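Local coordinates for extracellular solute-binding protein (Bordetella parapertussis, PDB 3PU5) that probably binds a small solute, perhaps a polyamine, outside the cytoplasmic membrane as the capture component of a transport system, at residues Y110-I115 and E235-S240. Numbering follows the deposited sequence.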
ATOM      1  N   TYR A 110       5.014   2.592  -0.657  1.00 10.45           N
ATOM      2  CA  TYR A 110       3.659   2.775  -0.146  1.00 12.10           C
ATOM      3  C   TYR A 110       2.765   3.444  -1.198  1.00 10.99           C
ATOM      4  O   TYR A 110       3.192   4.361  -1.899  1.00 10.90           O
ATOM      5  CB  TYR A 110       3.643   3.497   1.228  1.00  8.48           C
ATOM      6  CG  TYR A 110       4.113   4.939   1.222  1.00 12.25           C
ATOM      7  CD1 TYR A 110       3.236   5.968   0.917  1.00 10.89           C
ATOM      8  CD2 TYR A 110       5.435   5.272   1.533  1.00 10.52           C
ATOM      9  CE1 TYR A 110       3.655   7.283   0.910  1.00 12.21           C
ATOM     10  CE2 TYR A 110       5.863   6.593   1.518  1.00 10.31           C
ATOM     11  CZ  TYR A 110       4.970   7.590   1.201  1.00 12.14           C
ATOM     12  OH  TYR A 110       5.372   8.907   1.178  1.00 13.86           O
ATOM     13  N   SER A 111       1.552   2.924  -1.351  1.00 10.85           N
ATOM     14  CA  SER A 111       0.518   3.608  -2.128  1.00 10.38           C
ATOM     15  C   SER A 111      -0.539   4.089  -1.151  1.00  9.90           C
ATOM     16  O   SER A 111      -0.774   3.436  -0.128  1.00  8.81           O
ATOM     17  CB  SER A 111      -0.092   2.690  -3.196  1.00 13.13           C
ATOM     18  OG  SER A 111      -0.799   1.618  -2.607  1.00 16.60           O
ATOM     19  N   SER A 112      -1.159   5.233  -1.448  1.00  9.54           N
ATOM     20  CA  SER A 112      -1.957   5.948  -0.454  1.00  8.61           C
ATOM     21  C   SER A 112      -3.396   6.193  -0.880  1.00  9.06           C
ATOM     22  O   SER A 112      -3.645   6.763  -1.946  1.00  8.36           O
ATOM     23  CB  SER A 112      -1.314   7.306  -0.135  1.00  8.84           C
ATOM     24  OG  SER A 112       0.017   7.137   0.287  1.00  8.66           O
ATOM     25  N   VAL A 113      -4.335   5.780  -0.035  1.00  8.86           N
ATOM     26  CA  VAL A 113      -5.735   6.096  -0.258  1.00  8.57           C
ATOM     27  C   VAL A 113      -6.049   7.490   0.274  1.00  9.80           C
ATOM     28  O   VAL A 113      -5.844   7.782   1.460  1.00  8.72           O
ATOM     29  CB  VAL A 113      -6.679   5.071   0.390  1.00  8.97           C
ATOM     30  CG1 VAL A 113      -8.139   5.441   0.096  1.00  7.49           C
ATOM     31  CG2 VAL A 113      -6.371   3.668  -0.132  1.00  8.82           C
ATOM     32  N   GLY A 114      -6.515   8.352  -0.623  1.00  7.97           N
ATOM     33  CA  GLY A 114      -6.979   9.667  -0.253  1.00  8.92           C
ATOM     34  C   GLY A 114      -8.381   9.816  -0.806  1.00 10.31           C
ATOM     35  O   GLY A 114      -9.115   8.830  -0.920  1.00  8.63           O
ATOM     36  N   ILE A 115      -8.743  11.043  -1.162  1.00  9.18           N
ATOM     37  CA  ILE A 115     -10.066  11.320  -1.717  1.00  8.66           C
ATOM     38  C   ILE A 115      -9.935  11.819  -3.154  1.00 11.26           C
ATOM     39  O   ILE A 115      -9.324  12.866  -3.401  1.00 10.47           O
ATOM     40  CB  ILE A 115     -10.798  12.366  -0.876  1.00  8.81           C
ATOM     41  CG1 ILE A 115     -10.901  11.883   0.576  1.00 10.20           C
ATOM     42  CG2 ILE A 115     -12.190  12.663  -1.462  1.00  9.33           C
ATOM     43  CD1 ILE A 115     -10.846  13.003   1.609  1.00 10.86           C
ATOM     44  N   GLU A 235      -6.155  14.641   7.892  1.00  9.81           N
ATOM     45  CA  GLU A 235      -5.910  13.636   8.934  1.00 12.95           C
ATOM     46  C   GLU A 235      -4.844  12.637   8.498  1.00 13.53           C
ATOM     47  O   GLU A 235      -4.390  11.813   9.287  1.00 13.24           O
ATOM     48  CB  GLU A 235      -7.184  12.868   9.273  1.00 12.13           C
ATOM     49  CG  GLU A 235      -8.368  13.748   9.620  1.00 12.68           C
ATOM     50  CD  GLU A 235      -9.297  13.994   8.444  1.00 12.54           C
ATOM     51  OE1 GLU A 235      -8.839  13.909   7.286  1.00 13.06           O
ATOM     52  OE2 GLU A 235     -10.495  14.278   8.689  1.00 12.07           O
ATOM     53  N   GLY A 236      -4.458  12.717   7.228  1.00 13.34           N
ATOM     54  CA  GLY A 236      -3.498  11.793   6.649  1.00 13.90           C
ATOM     55  C   GLY A 236      -4.138  10.828   5.666  1.00 11.69           C
ATOM     56  O   GLY A 236      -5.264  10.373   5.866  1.00 12.19           O
ATOM     57  N   ALA A 237      -3.422  10.516   4.592  1.00 10.93           N
ATOM     58  CA  ALA A 237      -3.833   9.429   3.710  1.00 10.91           C
ATOM     59  C   ALA A 237      -3.529   8.075   4.378  1.00 12.00           C
ATOM     60  O   ALA A 237      -2.658   7.976   5.247  1.00 11.57           O
ATOM     61  CB  ALA A 237      -3.149   9.547   2.358  1.00  9.75           C
ATOM     62  N   VAL A 238      -4.269   7.046   3.987  1.00 11.87           N
ATOM     63  CA  VAL A 238      -4.108   5.720   4.567  1.00 11.81           C
ATOM     64  C   VAL A 238      -3.352   4.871   3.575  1.00  9.09           C
ATOM     65  O   VAL A 238      -3.844   4.610   2.477  1.00  8.54           O
ATOM     66  CB  VAL A 238      -5.450   5.059   4.809  1.00 14.42           C
ATOM     67  CG1 VAL A 238      -5.277   3.851   5.721  1.00 16.58           C
ATOM     68  CG2 VAL A 238      -6.406   6.064   5.390  1.00 19.00           C
ATOM     69  N   SER A 239      -2.165   4.431   3.975  1.00 10.16           N
ATOM     70  CA  SER A 239      -1.215   3.880   3.036  1.00 10.14           C
ATOM     71  C   SER A 239      -0.871   2.450   3.355  1.00 11.33           C
ATOM     72  O   SER A 239      -0.879   2.034   4.512  1.00 11.90           O
ATOM     73  CB  SER A 239       0.046   4.727   3.028  1.00  9.63           C
ATOM     74  OG  SER A 239      -0.277   6.074   2.733  1.00 10.85           O
ATOM     75  N   SER A 240      -0.578   1.696   2.305  1.00  8.81           N
ATOM     76  CA  SER A 240      -0.209   0.307   2.451  1.00 11.63           C
ATOM     77  C   SER A 240       0.859   0.018   1.412  1.00 10.27           C
ATOM     78  O   SER A 240       1.035   0.774   0.451  1.00 11.34           O
ATOM     79  CB  SER A 240      -1.425  -0.592   2.223  1.00 11.26           C
ATOM     80  OG  SER A 240      -2.473  -0.292   3.130  1.00 14.14           O
TER
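Antiparallel pairing of strand 111-117 with strand 238-246 joins Ser111, Ser112 and Val113 to Ser240, Ser239 and Val238 as neighbours in a buried antiparallel sheet. Two hydrogen-bonded pairs flank one non-hydrogen-bonded pair. Ser111 N reaches Ser240 O at 2.9 Å and Ser240 N returns to Ser111 O; Val113 N donates to Val238 O at 2.8 Å from 38° above the carbonyl plane, whereas Val238 N meets a lone pair of Val113 O in plane.

Between these two pairs, the CA atoms of Ser112 and Ser239 lie 4.1 Å apart. Both hydroxyls stand beside their own backbone N (chi1 -56° in each), and Ser112 OG and Ser239 OG hydrogen-bond at 2.7 Å, a small polar pair suited to such close chains. Strand 238-246 also pairs with strand 62-65, consistent with the chain crossings between lobes of type 2 periplasmic-binding proteins. On the face opposite the serine pair, beta-branched, apolar Val113 and Val238 suit a buried strand surface packed on Trp129 and helix 156-167. Beyond the last bridge, the methyl CB of Ala237 lies 3.3 Å from Val113 O and also touches Ser112 CB; a small side chain suits so close an approach. At the other end the Tyr110 ring has Ser112 OG at its edge, while its OH bonds to Pro295 O.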